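Local coordinates for TRAP solute Binding Protein (Uncultured marine bacterium, PDB 5I7I), which binds aromatic acids such as 3-hydroxybenzoate and probably delivers them to a TRAP transporter for uptake, at residues Met188-Val193 with Met205-Glu210. Numbering follows the deposited sequence.
With 3HB (3-hydroxybenzoic acid), chain C.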
loop_
_atom_site.group_PDB
_atom_site.type_symbol
_atom_site.label_atom_id
_atom_site.label_comp_id
_atom_site.label_asym_id
_atom_site.label_seq_id
_atom_site.Cartn_x
_atom_site.Cartn_y
_atom_site.Cartn_z
ATOM N N MET A 188 -0.970 6.894 -11.299
ATOM C CA MET A 188 -1.607 5.773 -11.993
ATOM C C MET A 188 -1.477 4.504 -11.156
ATOM O O MET A 188 -0.506 4.358 -10.397
ATOM C CB MET A 188 -0.969 5.525 -13.363
ATOM C CG MET A 188 0.466 4.990 -13.272
ATOM S SD MET A 188 1.376 5.127 -14.815
ATOM C CE MET A 188 1.569 6.909 -14.887
ATOM N N PRO A 189 -2.423 3.563 -11.270
ATOM C CA PRO A 189 -2.226 2.248 -10.646
ATOM C C PRO A 189 -1.004 1.546 -11.216
ATOM O O PRO A 189 -0.562 1.815 -12.335
ATOM C CB PRO A 189 -3.523 1.501 -10.975
ATOM C CG PRO A 189 -4.544 2.599 -11.171
ATOM C CD PRO A 189 -3.772 3.690 -11.863
ATOM N N VAL A 190 -0.436 0.660 -10.416
ATOM C CA VAL A 190 0.873 0.089 -10.734
ATOM C C VAL A 190 0.901 -0.699 -12.044
ATOM O O VAL A 190 1.948 -0.707 -12.707
ATOM C CB VAL A 190 1.470 -0.679 -9.537
ATOM C CG1 VAL A 190 0.734 -1.964 -9.280
ATOM C CG2 VAL A 190 2.963 -0.936 -9.749
ATOM N N PRO A 191 -0.168 -1.367 -12.489
ATOM C CA PRO A 191 -0.055 -2.119 -13.752
ATOM C C PRO A 191 0.193 -1.243 -14.972
ATOM O O PRO A 191 0.566 -1.779 -16.016
ATOM C CB PRO A 191 -1.395 -2.862 -13.858
ATOM C CG PRO A 191 -1.912 -2.894 -12.462
ATOM C CD PRO A 191 -1.490 -1.584 -11.875
ATOM N N ALA A 192 -0.008 0.071 -14.868
ATOM C CA ALA A 192 0.187 1.013 -15.967
ATOM C C ALA A 192 1.609 1.565 -16.041
ATOM O O ALA A 192 1.956 2.218 -17.035
ATOM C CB ALA A 192 -0.776 2.193 -15.793
ATOM N N VAL A 193 2.438 1.295 -15.037
ATOM C CA VAL A 193 3.733 1.963 -14.919
ATOM C C VAL A 193 4.686 1.526 -16.028
ATOM O O VAL A 193 5.387 2.354 -16.627
ATOM C CB VAL A 193 4.330 1.678 -13.537
ATOM C CG1 VAL A 193 5.778 2.130 -13.469
ATOM C CG2 VAL A 193 3.512 2.380 -12.471
ATOM N N MET A 205 9.377 6.304 -11.019
ATOM C CA MET A 205 8.236 6.046 -10.154
ATOM C C MET A 205 8.731 5.797 -8.746
ATOM O O MET A 205 9.905 5.482 -8.515
ATOM C CB MET A 205 7.409 4.834 -10.598
ATOM C CG MET A 205 8.118 3.491 -10.453
ATOM S SD MET A 205 9.305 3.168 -11.739
ATOM C CE MET A 205 9.753 1.492 -11.276
ATOM N N VAL A 206 7.790 5.872 -7.814
ATOM C CA VAL A 206 7.975 5.290 -6.493
ATOM C C VAL A 206 7.140 4.024 -6.374
ATOM O O VAL A 206 5.982 3.980 -6.814
ATOM C CB VAL A 206 7.710 6.266 -5.331
ATOM C CG1 VAL A 206 8.758 7.329 -5.293
ATOM C CG2 VAL A 206 6.330 6.840 -5.403
ATOM N N VAL A 207 7.774 2.982 -5.842
ATOM C CA VAL A 207 7.163 1.725 -5.413
ATOM C C VAL A 207 8.138 1.080 -4.446
ATOM O O VAL A 207 9.347 1.333 -4.521
ATOM C CB VAL A 207 6.934 0.716 -6.557
ATOM C CG1 VAL A 207 5.630 0.971 -7.286
ATOM C CG2 VAL A 207 8.087 0.701 -7.549
ATOM N N PRO A 208 7.679 0.200 -3.573
ATOM C CA PRO A 208 8.607 -0.680 -2.869
ATOM C C PRO A 208 9.192 -1.685 -3.850
ATOM O O PRO A 208 8.737 -1.829 -4.980
ATOM C CB PRO A 208 7.721 -1.362 -1.826
ATOM C CG PRO A 208 6.390 -1.454 -2.529
ATOM C CD PRO A 208 6.272 -0.210 -3.373
ATOM N N TRP A 209 10.223 -2.400 -3.414
ATOM C CA TRP A 209 10.815 -3.409 -4.291
ATOM C C TRP A 209 9.811 -4.496 -4.656
ATOM O O TRP A 209 9.855 -5.023 -5.768
ATOM C CB TRP A 209 12.004 -4.068 -3.612
ATOM C CG TRP A 209 13.191 -3.240 -3.291
ATOM C CD1 TRP A 209 13.662 -2.942 -2.041
ATOM C CD2 TRP A 209 14.123 -2.664 -4.213
ATOM N NE1 TRP A 209 14.813 -2.215 -2.128
ATOM C CE2 TRP A 209 15.125 -2.033 -3.449
ATOM C CE3 TRP A 209 14.224 -2.638 -5.605
ATOM C CZ2 TRP A 209 16.200 -1.381 -4.030
ATOM C CZ3 TRP A 209 15.293 -2.001 -6.175
ATOM C CH2 TRP A 209 16.275 -1.379 -5.388
ATOM N N GLU A 210 8.937 -4.887 -3.714
ATOM C CA GLU A 210 8.261 -6.186 -3.807
ATOM C C GLU A 210 7.363 -6.290 -5.021
ATOM O O GLU A 210 7.173 -7.393 -5.545
ATOM C CB GLU A 210 7.445 -6.455 -2.536
ATOM C CG GLU A 210 6.238 -5.530 -2.331
ATOM C CD GLU A 210 4.932 -6.063 -2.895
ATOM O OE1 GLU A 210 3.934 -5.298 -2.892
ATOM O OE2 GLU A 210 4.876 -7.237 -3.335
HETATM C "C1'" 3HB C . 1.492 0.763 -5.863
HETATM O "O1'" 3HB C . 2.476 1.531 -5.701
HETATM O "O2'" 3HB C . 0.483 1.157 -6.503
HETATM C C1 3HB C . 1.535 -0.669 -5.346
HETATM C C2 3HB C . 2.576 -1.057 -4.505
HETATM C C3 3HB C . 2.637 -2.346 -4.035
HETATM C C4 3HB C . 1.693 -3.264 -4.412
HETATM C C5 3HB C . 0.649 -2.879 -5.248
HETATM C C6 3HB C . 0.568 -1.585 -5.722
HETATM O O3 3HB C . 3.672 -2.707 -3.204
#
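V190 and V193 of the 188-193 turn face V207 and M205 of strand 204-207. No hydrogen bond joins the two backbones, and the CA atoms of V190 and V207 stay 8.4 Å apart. Within 188-193, hydrogen bonds from A192 N to P189 O and from V193 N to V190 O accompany the turn leading into helix 193-198. Between strand 184-187 and strand 204-207 runs strand 166-169, and R168 on it touches all four contact residues.

Two apolar pairs make the contact, each with side chains crossing at about a right angle. CG2 of V190 meets CG1 of V207 at 4.1 Å. CG1 of V193 rests against both CG and SD of M205, whose chain bends at chi2 (-78°).

The ligand lies beside the valine pair. With chi1 at 71°, V190 splits its methyls: CG2 serves V207, while CG1 lies 3.6 Å from 3HB C6. CG1 of V207 also approaches carboxylate O1' at 3.6 Å. At the hydroxyl, meta to the carboxylate, P208 CG comes within 3.1 Å of 3HB O3. That hydroxyl donates to OE1 of E210 over 2.6 Å. OE2 of E210 is hydrogen-bonded to ND2 of N38, which helps fix the rotation of the acceptor. R168 and Y94 bind the ligand too; R168 also hydrogen-bonds to M188 O and V206 O, tying both segments to one arginine.

In the aromatic acid pocket of this family 7 (TRAP) solute-binding protein, loop residue V190 and strand-end V207 line one side of the ring plane, and P208 and E210 close the hydroxyl edge.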